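Local coordinates for 457aa long hypothetical protein (Pyrococcus horikoshii, PDB 2CSU), which is of unknown function but combines a Rossmann-like CoA-binding domain with two domains of the succinyl-CoA ligase type, at residues 79-84 and 90-95; 192-197 and 204-209; 333-338 and 353-358; 388-393 and 417-422. All blocks are in the same frame, centred on the assembly; numbering follows the deposited sequence.

Contact 1: residues 79-84 and 90-95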
loop_
_atom_site.group_PDB
_atom_site.type_symbol
_atom_site.label_atom_id
_atom_site.label_comp_id
_atom_site.label_asym_id
_atom_site.label_seq_id
_atom_site.Cartn_x
_atom_site.Cartn_y
_atom_site.Cartn_z
ATOM N N ASP A 79 19.021 -10.871 38.662
ATOM C CA ASP A 79 18.568 -11.869 39.616
ATOM C C ASP A 79 17.436 -12.740 39.066
ATOM O O ASP A 79 17.324 -13.911 39.418
ATOM C CB ASP A 79 18.119 -11.200 40.913
ATOM C CG ASP A 79 17.732 -12.208 41.972
ATOM O OD1 ASP A 79 18.571 -13.093 42.276
ATOM O OD2 ASP A 79 16.597 -12.119 42.494
ATOM N N THR A 80 16.583 -12.170 38.218
ATOM C CA THR A 80 15.501 -12.948 37.636
ATOM C C THR A 80 16.109 -13.955 36.669
ATOM O O THR A 80 15.686 -15.108 36.602
ATOM C CB THR A 80 14.486 -12.046 36.887
ATOM O OG1 THR A 80 15.175 -11.227 35.931
ATOM C CG2 THR A 80 13.747 -11.154 37.871
ATOM N N LEU A 81 17.121 -13.523 35.926
ATOM C CA LEU A 81 17.784 -14.416 34.987
ATOM C C LEU A 81 18.413 -15.587 35.728
ATOM O O LEU A 81 18.292 -16.729 35.299
ATOM C CB LEU A 81 18.865 -13.669 34.211
ATOM C CG LEU A 81 19.627 -14.508 33.186
ATOM C CD1 LEU A 81 18.701 -14.868 32.034
ATOM C CD2 LEU A 81 20.815 -13.717 32.654
ATOM N N ILE A 82 19.087 -15.303 36.843
ATOM C CA ILE A 82 19.722 -16.348 37.645
ATOM C C ILE A 82 18.657 -17.311 38.178
ATOM O O ILE A 82 18.853 -18.529 38.177
ATOM C CB ILE A 82 20.535 -15.734 38.824
ATOM C CG1 ILE A 82 21.708 -14.919 38.254
ATOM C CG2 ILE A 82 21.065 -16.845 39.768
ATOM C CD1 ILE A 82 22.608 -14.270 39.295
ATOM N N GLN A 83 17.528 -16.773 38.634
ATOM C CA GLN A 83 16.465 -17.642 39.117
ATOM C C GLN A 83 16.054 -18.591 37.977
ATOM O O GLN A 83 15.957 -19.800 38.173
ATOM C CB GLN A 83 15.272 -16.809 39.593
ATOM C CG GLN A 83 15.426 -16.255 41.031
ATOM C CD GLN A 83 14.268 -15.359 41.446
ATOM O OE1 GLN A 83 13.100 -15.729 41.303
ATOM N NE2 GLN A 83 14.585 -14.180 41.965
ATOM N N CYS A 84 15.834 -18.052 36.778
ATOM C CA CYS A 84 15.462 -18.903 35.658
ATOM C C CYS A 84 16.528 -19.987 35.512
ATOM O O CYS A 84 16.221 -21.155 35.256
ATOM C CB CYS A 84 15.362 -18.090 34.370
ATOM S SG CYS A 84 13.959 -16.957 34.303
ATOM N N LYS A 90 15.089 -23.120 29.620
ATOM C CA LYS A 90 15.927 -23.297 28.439
ATOM C C LYS A 90 16.174 -21.976 27.706
ATOM O O LYS A 90 17.295 -21.622 27.361
ATOM C CB LYS A 90 15.250 -24.310 27.511
ATOM C CG LYS A 90 15.385 -25.746 28.028
ATOM C CD LYS A 90 14.478 -26.729 27.282
ATOM C CE LYS A 90 14.580 -28.160 27.829
ATOM N NZ LYS A 90 13.358 -28.500 28.555
ATOM N N GLY A 91 15.071 -21.252 27.441
ATOM C CA GLY A 91 15.195 -19.998 26.706
ATOM C C GLY A 91 14.552 -18.825 27.452
ATOM O O GLY A 91 13.574 -18.964 28.174
ATOM N N VAL A 92 15.170 -17.638 27.284
ATOM C CA VAL A 92 14.639 -16.444 27.934
ATOM C C VAL A 92 14.509 -15.272 26.951
ATOM O O VAL A 92 15.430 -14.938 26.217
ATOM C CB VAL A 92 15.579 -16.062 29.079
ATOM C CG1 VAL A 92 15.069 -14.798 29.771
ATOM C CG2 VAL A 92 15.651 -17.193 30.090
ATOM N N VAL A 93 13.337 -14.651 26.962
ATOM C CA VAL A 93 13.101 -13.471 26.165
ATOM C C VAL A 93 13.096 -12.335 27.177
ATOM O O VAL A 93 12.269 -12.319 28.105
ATOM C CB VAL A 93 11.729 -13.471 25.469
ATOM C CG1 VAL A 93 11.511 -12.098 24.827
ATOM C CG2 VAL A 93 11.648 -14.589 24.408
ATOM N N ILE A 94 14.029 -11.405 27.009
ATOM C CA ILE A 94 14.146 -10.249 27.893
ATOM C C ILE A 94 13.576 -9.051 27.156
ATOM O O ILE A 94 14.204 -8.514 26.237
ATOM C CB ILE A 94 15.633 -9.949 28.268
ATOM C CG1 ILE A 94 16.227 -11.134 29.035
ATOM C CG2 ILE A 94 15.718 -8.680 29.135
ATOM C CD1 ILE A 94 17.691 -10.972 29.369
ATOM N N ILE A 95 12.379 -8.642 27.558
ATOM C CA ILE A 95 11.709 -7.518 26.934
ATOM C C ILE A 95 12.318 -6.220 27.424
ATOM O O ILE A 95 12.498 -5.276 26.664
ATOM C CB ILE A 95 10.197 -7.528 27.269
ATOM C CG1 ILE A 95 9.509 -8.661 26.513
ATOM C CG2 ILE A 95 9.574 -6.184 26.938
ATOM C CD1 ILE A 95 9.580 -8.527 25.006
#

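Contact 2: residues 192-197 and 204-209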
loop_
_atom_site.group_PDB
_atom_site.type_symbol
_atom_site.label_atom_id
_atom_site.label_comp_id
_atom_site.label_asym_id
_atom_site.label_seq_id
_atom_site.Cartn_x
_atom_site.Cartn_y
_atom_site.Cartn_z
ATOM N N GLU A 192 21.837 -18.050 14.010
ATOM C CA GLU A 192 21.294 -19.155 14.767
ATOM C C GLU A 192 19.820 -19.333 14.441
ATOM O O GLU A 192 19.329 -20.457 14.384
ATOM C CB GLU A 192 21.494 -18.921 16.263
ATOM C CG GLU A 192 22.887 -19.331 16.762
ATOM C CD GLU A 192 23.412 -18.421 17.864
ATOM O OE1 GLU A 192 22.687 -18.203 18.858
ATOM O OE2 GLU A 192 24.554 -17.920 17.736
ATOM N N LEU A 193 19.122 -18.227 14.219
ATOM C CA LEU A 193 17.711 -18.303 13.894
ATOM C C LEU A 193 17.507 -18.891 12.499
ATOM O O LEU A 193 16.617 -19.710 12.300
ATOM C CB LEU A 193 17.070 -16.932 14.004
ATOM C CG LEU A 193 16.795 -16.482 15.440
ATOM C CD1 LEU A 193 16.221 -15.074 15.407
ATOM C CD2 LEU A 193 15.817 -17.445 16.131
HETATM N N MSE A 194 18.346 -18.489 11.546
HETATM C CA MSE A 194 18.251 -19.004 10.190
HETATM C C MSE A 194 18.577 -20.490 10.183
HETATM O O MSE A 194 18.024 -21.239 9.381
HETATM C CB MSE A 194 19.204 -18.266 9.238
HETATM C CG MSE A 194 18.694 -16.910 8.767
HETATM SE SE MSE A 194 19.902 -15.921 7.795
HETATM C CE MSE A 194 21.130 -16.028 8.780
ATOM N N GLU A 195 19.480 -20.923 11.062
ATOM C CA GLU A 195 19.814 -22.341 11.103
ATOM C C GLU A 195 18.587 -23.124 11.560
ATOM O O GLU A 195 18.229 -24.140 10.975
ATOM C CB GLU A 195 20.995 -22.609 12.049
ATOM C CG GLU A 195 22.366 -22.256 11.453
ATOM C CD GLU A 195 23.523 -22.453 12.433
ATOM O OE1 GLU A 195 23.434 -21.964 13.583
ATOM O OE2 GLU A 195 24.524 -23.094 12.047
ATOM N N TYR A 196 17.932 -22.651 12.610
ATOM C CA TYR A 196 16.749 -23.345 13.103
ATOM C C TYR A 196 15.585 -23.338 12.089
ATOM O O TYR A 196 14.962 -24.373 11.838
ATOM C CB TYR A 196 16.304 -22.709 14.412
ATOM C CG TYR A 196 14.871 -22.995 14.781
ATOM C CD1 TYR A 196 14.493 -24.236 15.303
ATOM C CD2 TYR A 196 13.890 -22.018 14.614
ATOM C CE1 TYR A 196 13.171 -24.491 15.655
ATOM C CE2 TYR A 196 12.566 -22.266 14.958
ATOM C CZ TYR A 196 12.215 -23.501 15.477
ATOM O OH TYR A 196 10.904 -23.747 15.804
ATOM N N LEU A 197 15.304 -22.168 11.519
ATOM C CA LEU A 197 14.216 -22.002 10.563
ATOM C C LEU A 197 14.428 -22.758 9.264
ATOM O O LEU A 197 13.480 -23.031 8.529
ATOM C CB LEU A 197 14.011 -20.510 10.271
ATOM C CG LEU A 197 13.428 -19.660 11.403
ATOM C CD1 LEU A 197 13.557 -18.183 11.070
ATOM C CD2 LEU A 197 11.959 -20.033 11.607
ATOM N N LYS A 204 7.971 -21.212 5.222
ATOM C CA LYS A 204 8.331 -21.411 3.823
ATOM C C LYS A 204 9.405 -20.417 3.372
ATOM O O LYS A 204 10.155 -20.643 2.432
ATOM C CB LYS A 204 7.068 -21.237 2.977
ATOM C CG LYS A 204 6.283 -22.543 2.835
ATOM C CD LYS A 204 4.830 -22.308 2.413
ATOM C CE LYS A 204 3.891 -23.421 2.892
ATOM N NZ LYS A 204 2.900 -23.710 1.858
ATOM N N ALA A 205 9.431 -19.262 4.065
ATOM C CA ALA A 205 10.422 -18.244 3.732
ATOM C C ALA A 205 10.812 -17.415 4.960
ATOM O O ALA A 205 10.121 -17.375 5.969
ATOM C CB ALA A 205 9.825 -17.334 2.660
ATOM N N ILE A 206 11.990 -16.771 4.858
ATOM C CA ILE A 206 12.452 -15.925 5.954
ATOM C C ILE A 206 12.639 -14.475 5.504
ATOM O O ILE A 206 13.296 -14.185 4.513
ATOM C CB ILE A 206 13.781 -16.484 6.463
ATOM C CG1 ILE A 206 13.647 -17.977 6.773
ATOM C CG2 ILE A 206 14.182 -15.766 7.765
ATOM C CD1 ILE A 206 15.005 -18.661 6.942
ATOM N N ALA A 207 12.002 -13.549 6.210
ATOM C CA ALA A 207 12.092 -12.138 5.877
ATOM C C ALA A 207 12.946 -11.523 6.970
ATOM O O ALA A 207 12.769 -11.848 8.147
ATOM C CB ALA A 207 10.701 -11.501 5.860
ATOM N N LEU A 208 13.880 -10.655 6.589
ATOM C CA LEU A 208 14.754 -10.040 7.579
ATOM C C LEU A 208 14.802 -8.525 7.484
ATOM O O LEU A 208 14.858 -7.976 6.391
ATOM C CB LEU A 208 16.195 -10.558 7.424
ATOM C CG LEU A 208 16.585 -12.037 7.575
ATOM C CD1 LEU A 208 18.087 -12.185 7.294
ATOM C CD2 LEU A 208 16.272 -12.533 8.979
ATOM N N TYR A 209 14.746 -7.853 8.632
ATOM C CA TYR A 209 14.917 -6.404 8.651
ATOM C C TYR A 209 16.230 -6.253 9.399
ATOM O O TYR A 209 16.276 -6.381 10.623
ATOM C CB TYR A 209 13.839 -5.654 9.427
ATOM C CG TYR A 209 14.207 -4.176 9.531
ATOM C CD1 TYR A 209 14.118 -3.343 8.417
ATOM C CD2 TYR A 209 14.708 -3.636 10.716
ATOM C CE1 TYR A 209 14.513 -2.010 8.465
ATOM C CE2 TYR A 209 15.116 -2.291 10.783
ATOM C CZ TYR A 209 15.011 -1.485 9.645
ATOM O OH TYR A 209 15.401 -0.166 9.671
#

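Contact 3: residues 333-338 and 353-358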
loop_
_atom_site.group_PDB
_atom_site.type_symbol
_atom_site.label_atom_id
_atom_site.label_comp_id
_atom_site.label_asym_id
_atom_site.label_seq_id
_atom_site.Cartn_x
_atom_site.Cartn_y
_atom_site.Cartn_z
ATOM N N SER A 333 -11.066 -17.803 -30.075
ATOM C CA SER A 333 -12.388 -18.355 -30.326
ATOM C C SER A 333 -13.462 -17.946 -29.325
ATOM O O SER A 333 -14.604 -17.696 -29.713
ATOM C CB SER A 333 -12.321 -19.877 -30.397
ATOM O OG SER A 333 -12.217 -20.436 -29.105
ATOM N N PHE A 334 -13.112 -17.852 -28.047
ATOM C CA PHE A 334 -14.115 -17.497 -27.051
ATOM C C PHE A 334 -14.006 -16.093 -26.469
ATOM O O PHE A 334 -14.906 -15.648 -25.760
ATOM C CB PHE A 334 -14.108 -18.530 -25.923
ATOM C CG PHE A 334 -12.902 -18.454 -25.035
ATOM C CD1 PHE A 334 -12.894 -17.613 -23.924
ATOM C CD2 PHE A 334 -11.778 -19.225 -25.305
ATOM C CE1 PHE A 334 -11.772 -17.541 -23.084
ATOM C CE2 PHE A 334 -10.645 -19.164 -24.476
ATOM C CZ PHE A 334 -10.644 -18.321 -23.363
ATOM N N LEU A 335 -12.913 -15.398 -26.759
ATOM C CA LEU A 335 -12.736 -14.039 -26.248
ATOM C C LEU A 335 -13.266 -13.009 -27.228
ATOM O O LEU A 335 -13.413 -13.292 -28.407
ATOM C CB LEU A 335 -11.261 -13.750 -25.977
ATOM C CG LEU A 335 -10.624 -14.532 -24.831
ATOM C CD1 LEU A 335 -9.135 -14.168 -24.715
ATOM C CD2 LEU A 335 -11.373 -14.224 -23.558
ATOM N N PRO A 336 -13.568 -11.799 -26.747
ATOM C CA PRO A 336 -14.083 -10.741 -27.625
ATOM C C PRO A 336 -13.114 -10.436 -28.775
ATOM O O PRO A 336 -11.959 -10.878 -28.765
ATOM C CB PRO A 336 -14.251 -9.556 -26.673
ATOM C CG PRO A 336 -14.573 -10.230 -25.368
ATOM C CD PRO A 336 -13.590 -11.371 -25.339
ATOM N N PRO A 337 -13.575 -9.670 -29.778
ATOM C CA PRO A 337 -12.833 -9.313 -30.987
ATOM C C PRO A 337 -11.623 -8.401 -30.713
ATOM O O PRO A 337 -10.573 -8.526 -31.327
ATOM C CB PRO A 337 -13.799 -8.633 -31.952
ATOM C CG PRO A 337 -15.209 -8.989 -31.511
ATOM C CD PRO A 337 -14.984 -9.343 -29.968
HETATM N N MSE A 338 -11.802 -7.429 -29.793
HETATM C CA MSE A 338 -10.693 -6.511 -29.508
HETATM C C MSE A 338 -9.804 -7.010 -28.365
HETATM O O MSE A 338 -9.154 -6.249 -27.659
HETATM C CB MSE A 338 -11.263 -5.134 -29.161
HETATM C CG MSE A 338 -10.866 -4.067 -30.187
HETATM SE SE MSE A 338 -11.770 -4.242 -31.733
HETATM C CE MSE A 338 -10.358 -4.500 -32.821
ATOM N N GLY A 353 -16.051 -15.146 -14.926
ATOM C CA GLY A 353 -15.335 -16.249 -14.299
ATOM C C GLY A 353 -14.926 -17.311 -15.325
ATOM O O GLY A 353 -13.801 -17.793 -15.349
ATOM N N GLU A 354 -15.901 -17.703 -16.168
ATOM C CA GLU A 354 -15.616 -18.728 -17.166
ATOM C C GLU A 354 -14.425 -18.346 -18.050
ATOM O O GLU A 354 -13.618 -19.174 -18.451
ATOM C CB GLU A 354 -16.860 -18.932 -18.035
ATOM C CG GLU A 354 -18.042 -19.525 -17.261
ATOM C CD GLU A 354 -17.589 -20.711 -16.437
ATOM O OE1 GLU A 354 -16.890 -21.567 -16.966
ATOM O OE2 GLU A 354 -17.974 -20.789 -15.273
ATOM N N ASP A 355 -14.359 -17.042 -18.386
ATOM C CA ASP A 355 -13.261 -16.572 -19.223
ATOM C C ASP A 355 -11.914 -16.704 -18.510
ATOM O O ASP A 355 -10.903 -17.072 -19.091
ATOM C CB ASP A 355 -13.519 -15.107 -19.578
ATOM C CG ASP A 355 -14.721 -15.005 -20.507
ATOM O OD1 ASP A 355 -15.542 -14.114 -20.284
ATOM O OD2 ASP A 355 -14.808 -15.786 -21.450
ATOM N N TYR A 356 -11.914 -16.334 -17.214
ATOM C CA TYR A 356 -10.689 -16.458 -16.432
ATOM C C TYR A 356 -10.247 -17.921 -16.310
ATOM O O TYR A 356 -9.080 -18.261 -16.426
ATOM C CB TYR A 356 -10.940 -15.868 -15.042
ATOM C CG TYR A 356 -10.514 -14.440 -15.005
ATOM C CD1 TYR A 356 -11.358 -13.451 -15.499
ATOM C CD2 TYR A 356 -9.287 -14.083 -14.444
ATOM C CE1 TYR A 356 -10.987 -12.116 -15.427
ATOM C CE2 TYR A 356 -8.910 -12.747 -14.379
ATOM C CZ TYR A 356 -9.753 -11.767 -14.874
ATOM O OH TYR A 356 -9.396 -10.434 -14.799
ATOM N N TYR A 357 -11.231 -18.799 -16.028
ATOM C CA TYR A 357 -10.922 -20.225 -15.932
ATOM C C TYR A 357 -10.257 -20.737 -17.211
ATOM O O TYR A 357 -9.175 -21.308 -17.194
ATOM C CB TYR A 357 -12.233 -20.982 -15.685
ATOM C CG TYR A 357 -12.116 -22.402 -16.128
ATOM C CD1 TYR A 357 -11.294 -23.284 -15.429
ATOM C CD2 TYR A 357 -12.861 -22.870 -17.212
ATOM C CE1 TYR A 357 -11.223 -24.618 -15.804
ATOM C CE2 TYR A 357 -12.783 -24.202 -17.593
ATOM C CZ TYR A 357 -11.963 -25.072 -16.897
ATOM O OH TYR A 357 -11.846 -26.389 -17.297
ATOM N N ARG A 358 -10.920 -20.548 -18.344
ATOM C CA ARG A 358 -10.398 -21.050 -19.606
ATOM C C ARG A 358 -9.026 -20.497 -19.972
ATOM O O ARG A 358 -8.121 -21.253 -20.322
ATOM C CB ARG A 358 -11.385 -20.759 -20.742
ATOM C CG ARG A 358 -12.628 -21.637 -20.717
ATOM C CD ARG A 358 -13.565 -21.287 -21.865
ATOM N NE ARG A 358 -13.265 -22.034 -23.089
ATOM C CZ ARG A 358 -14.003 -21.960 -24.194
ATOM N NH1 ARG A 358 -15.069 -21.168 -24.220
ATOM N NH2 ARG A 358 -13.692 -22.683 -25.266
HETATM O O HOH W 1 -14.640 -22.057 -27.671
#

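Contact 4: residues 388-393 and 417-422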
loop_
_atom_site.group_PDB
_atom_site.type_symbol
_atom_site.label_atom_id
_atom_site.label_comp_id
_atom_site.label_asym_id
_atom_site.label_seq_id
_atom_site.Cartn_x
_atom_site.Cartn_y
_atom_site.Cartn_z
ATOM N N GLU A 388 -16.111 -14.363 -8.846
ATOM C CA GLU A 388 -16.092 -15.354 -9.913
ATOM C C GLU A 388 -14.781 -15.452 -10.666
ATOM O O GLU A 388 -14.324 -16.551 -10.986
ATOM C CB GLU A 388 -17.263 -15.129 -10.885
ATOM C CG GLU A 388 -17.348 -13.769 -11.558
ATOM C CD GLU A 388 -18.583 -13.660 -12.450
ATOM O OE1 GLU A 388 -19.704 -13.500 -11.908
ATOM O OE2 GLU A 388 -18.432 -13.755 -13.688
ATOM N N HIS A 389 -14.157 -14.314 -10.936
ATOM C CA HIS A 389 -12.896 -14.321 -11.661
ATOM C C HIS A 389 -11.853 -15.076 -10.848
ATOM O O HIS A 389 -11.126 -15.906 -11.381
ATOM C CB HIS A 389 -12.492 -12.880 -11.955
ATOM C CG HIS A 389 -13.649 -12.037 -12.391
ATOM N ND1 HIS A 389 -14.521 -11.456 -11.496
ATOM C CD2 HIS A 389 -14.140 -11.766 -13.624
ATOM C CE1 HIS A 389 -15.500 -10.865 -12.159
ATOM N NE2 HIS A 389 -15.293 -11.041 -13.452
ATOM N N ALA A 390 -11.789 -14.805 -9.552
ATOM C CA ALA A 390 -10.854 -15.527 -8.696
ATOM C C ALA A 390 -11.208 -17.019 -8.740
ATOM O O ALA A 390 -10.350 -17.865 -8.971
ATOM C CB ALA A 390 -10.943 -15.017 -7.288
ATOM N N GLU A 391 -12.479 -17.343 -8.522
ATOM C CA GLU A 391 -12.907 -18.739 -8.557
ATOM C C GLU A 391 -12.397 -19.348 -9.846
ATOM O O GLU A 391 -11.821 -20.432 -9.845
ATOM C CB GLU A 391 -14.433 -18.833 -8.494
ATOM C CG GLU A 391 -15.004 -18.418 -7.145
ATOM C CD GLU A 391 -16.475 -18.076 -7.214
ATOM O OE1 GLU A 391 -16.988 -17.490 -6.236
ATOM O OE2 GLU A 391 -17.116 -18.389 -8.244
ATOM N N GLY A 392 -12.600 -18.635 -10.949
ATOM C CA GLY A 392 -12.125 -19.123 -12.233
ATOM C C GLY A 392 -10.627 -19.395 -12.250
ATOM O O GLY A 392 -10.175 -20.324 -12.915
ATOM N N ILE A 393 -9.850 -18.593 -11.528
ATOM C CA ILE A 393 -8.396 -18.785 -11.475
ATOM C C ILE A 393 -8.102 -20.072 -10.711
ATOM O O ILE A 393 -7.344 -20.946 -11.151
ATOM C CB ILE A 393 -7.681 -17.646 -10.687
ATOM C CG1 ILE A 393 -7.859 -16.297 -11.387
ATOM C CG2 ILE A 393 -6.201 -17.998 -10.506
ATOM C CD1 ILE A 393 -7.271 -16.244 -12.727
ATOM N N GLU A 417 -11.626 -7.202 -1.900
ATOM C CA GLU A 417 -11.318 -7.926 -0.676
ATOM C C GLU A 417 -11.721 -9.393 -0.628
ATOM O O GLU A 417 -10.915 -10.240 -0.234
ATOM C CB GLU A 417 -11.901 -7.181 0.532
ATOM C CG GLU A 417 -11.101 -5.933 0.911
ATOM C CD GLU A 417 -10.568 -5.977 2.338
ATOM O OE1 GLU A 417 -10.107 -7.067 2.769
ATOM O OE2 GLU A 417 -10.616 -4.929 3.023
ATOM N N LYS A 418 -12.952 -9.701 -1.029
ATOM C CA LYS A 418 -13.414 -11.081 -0.999
ATOM C C LYS A 418 -12.653 -11.959 -1.982
ATOM O O LYS A 418 -12.351 -13.109 -1.686
ATOM C CB LYS A 418 -14.918 -11.146 -1.292
ATOM C CG LYS A 418 -15.775 -10.412 -0.267
ATOM C CD LYS A 418 -17.241 -10.345 -0.693
ATOM C CE LYS A 418 -18.042 -9.457 0.257
ATOM N NZ LYS A 418 -19.292 -8.932 -0.363
ATOM N N ALA A 419 -12.347 -11.424 -3.157
ATOM C CA ALA A 419 -11.608 -12.204 -4.147
ATOM C C ALA A 419 -10.204 -12.527 -3.623
ATOM O O ALA A 419 -9.708 -13.637 -3.800
ATOM C CB ALA A 419 -11.524 -11.439 -5.466
ATOM N N LYS A 420 -9.567 -11.562 -2.968
ATOM C CA LYS A 420 -8.228 -11.793 -2.427
ATOM C C LYS A 420 -8.270 -12.860 -1.337
ATOM O O LYS A 420 -7.518 -13.836 -1.379
ATOM C CB LYS A 420 -7.630 -10.507 -1.838
ATOM C CG LYS A 420 -6.203 -10.714 -1.329
ATOM C CD LYS A 420 -5.592 -9.477 -0.712
ATOM C CE LYS A 420 -4.282 -9.824 -0.012
ATOM N NZ LYS A 420 -3.345 -8.662 0.089
ATOM N N GLU A 421 -9.151 -12.663 -0.360
ATOM C CA GLU A 421 -9.287 -13.605 0.746
ATOM C C GLU A 421 -9.416 -15.020 0.204
ATOM O O GLU A 421 -8.754 -15.942 0.686
ATOM C CB GLU A 421 -10.504 -13.241 1.616
ATOM C CG GLU A 421 -10.234 -12.090 2.598
ATOM C CD GLU A 421 -11.474 -11.601 3.352
ATOM O OE1 GLU A 421 -11.346 -10.630 4.137
ATOM O OE2 GLU A 421 -12.569 -12.178 3.169
ATOM N N LEU A 422 -10.241 -15.183 -0.824
ATOM C CA LEU A 422 -10.460 -16.488 -1.441
ATOM C C LEU A 422 -9.218 -17.029 -2.143
ATOM O O LEU A 422 -8.953 -18.231 -2.104
ATOM C CB LEU A 422 -11.626 -16.408 -2.429
ATOM C CG LEU A 422 -12.002 -17.696 -3.172
ATOM C CD1 LEU A 422 -12.405 -18.801 -2.185
ATOM C CD2 LEU A 422 -13.150 -17.397 -4.121
#

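Contact 1: residues 79-84 and 90-95
Leu81 and Cys84, one helical turn apart on helix 74-87, both rest on Val92 of strand 91-94. Strands 67-70 and 91-94 are neighbours in the five-stranded parallel sheet of the Rossmann-like CoA-binding domain, and helix 74-87 is the beta-alpha-beta crossover packed against it. The joint is apolar and buried. Val92 points its side chain at the helix and divides its two methyls between the partners: CG1 lies 4.3 Å from Leu81 CD1, and CG2 lies 4.4 Å from Cys84 CB. Leu81 starts off beside the strand rather than at it; with CG anti to the backbone N (chi1 -180°), the branch brings CD1 to Val92 CG1. Ile94, two residues on, faces the same way but adds little surface. Neighbouring elements close the layer: Ile70 of strand 67-70 and Ile124 of strand 123-125 touch Val92, while Ile116 of helix 104-120 packs on Leu81. Polar bonds of the helix segment are internal to the helix or go to Ser57, whose OG binds Gln83 OE1; the strand pairs through its backbone, Gly91 with Ala68 and Val92 with Ile125. On the helix side remote from the strand, Gln83 NE2 donates 2.9 Å to Asp79 OD2 in a bent bond (N-H...O 135°), meeting the oxygen from above its carboxylate plane, 54° out of it.

Contact 2: residues 192-197 and 204-209
Ile206 of strand 205-210 sends its CD1 methyl against helix 190-197, 3.9 Å from Leu197 CB, the closest approach between the two segments. The same isoleucine uses its other branch too: CG2 lies 4.1 Å from Leu197 CD1, so the two side chains cross at a slant, touching at two points. CG1 stands anti to the carbonyl carbon (chi1 -52°), which carries CD1 up to the helix. Next to this tight pair the packing is looser. Met194, a selenomethionine, links the two parts, its CG 4.5 Å from Ile206 CD1; it bends at chi3 and crosses Leu208 at about a right angle, Met194 SE to Leu208 CD1 4.2 Å. Ile232 of strand 232-236 and Phe219 of helix 216-229 border this pair, so this end is buried as well. Segments 192-197 and 205-209 run nearly antiparallel, at 163° with axes 10.0 Å apart, and the helix covers the sheet of the flavodoxin-like domain. The polar side lies elsewhere on the helix: partly exposed Glu192 forms salt bridges with Arg123 and Lys218, and Tyr196 OH bonds to Asp3. Only apolar side chains meet between helix and strand; the contact therefore rests on shape and burial, while Glu192 and Tyr196 tie the helix to other parts of the chain by polar bonds.

Contact 3: residues 333-338 and 353-358
Arg358 NH2 donates to a water at 2.7 Å, and that water in turn donates to Ser333 OG at 3.2 Å, bridging the end of helix 325-334 and the first turns of helix 353-365. Ser333 OG is also bonded to Glu330 O. Beside this bridge the guanidinium of Arg358 lies nearly flat on the Phe334 ring, planes 17° apart. Its CZ sits 4.2 Å from the ring centroid, an off-centre cation-pi contact displaced toward CB and CD2, and NH1 reaches past the ring to lie 3.3 Å from Phe334 CB. The aliphatic part of the arginine takes the middle: CD stands over the ring face, 4.1 Å from the Phe334 centroid and 4° off the normal, a CH-pi contact. The bend at chi3 (88°) lays the guanidinium flat as the chain runs from Phe334 CZ toward CB. Asp355 comes to the ring edge instead, its OD2 3.6 Å from Phe334 CD1 and near the ring plane, while OD1 accepts from Arg352 N. Leu335, where the chain leaves the helix, touches the same carboxylate oxygen with CD2. The joint links two helices of the Ligase-CoA domain, and Thr359 and Leu362 of helix 353-365 also pack on Phe334. A cation over the face and an anion at the partly positive C-H edge both suit the ring's charge distribution, so the phenylalanine probably gains electrostatic as well as apolar attraction.

Contact 4: residues 388-393 and 417-422
Ala390, Leu422 and Ala419 bury the most surface where helices 388-400 and 417-424 meet. The two alanines form the close point of the contact: their CA atoms are 5.7 Å apart, and Ala390 CB, aimed at the other helix, lies 4.1 Å from Ala419 CB and 3.9 Å from Ala419 O. With nothing beyond CB on either residue, the backbones can come this near, and a methyl rests against the carbonyl of the facing helix. On the sheet side of the pair, Phe410 of strand 406-411 touches both alanines. That strand lies between the two helices in sequence, in a Ligase-CoA domain whose mixed sheet pairs strands 371-377, 406-411 and 430-431 in parallel; the helices thus sit side by side on one sheet face. Leu422, one turn on from Ala419, covers the outer side of the joint. Its CG stands beside the carbonyl carbon and opposite N (chi1 -180°), which sends CD2 across to Glu391 CG at 3.7 Å, and the two side chains cross at about a right angle. Glu391 makes this contact with its aliphatic part alone: the chain is extended beyond CG, and OE1 is hydrogen-bonded to OG1 of Thr387, the residue just before the helix.

In the fold
The four contacts follow one another along the chain without overlap and sample three family regions. Contact 1 belongs to the parallel sheet of the CoA-binding domain, and contact 2 to the mixed sheet of the flavodoxin-like domain, about 23 Å apart between centres. Contacts 3 and 4 share the Ligase-CoA domain, with centres about 17 Å apart; contact 3 lies about 62 Å from contact 1 between centres, on the opposite side of the chain's centre. Contacts 3 and 4 touch directly: Gly353 N is probably hydrogen-bonded to Glu388 OE2, and Tyr356 packs on His389 and Ile393. Contacts 1 and 2 thus each join a helix to a strand of its own domain's sheet, while contacts 3 and 4 make up one connected helical packing of the third domain.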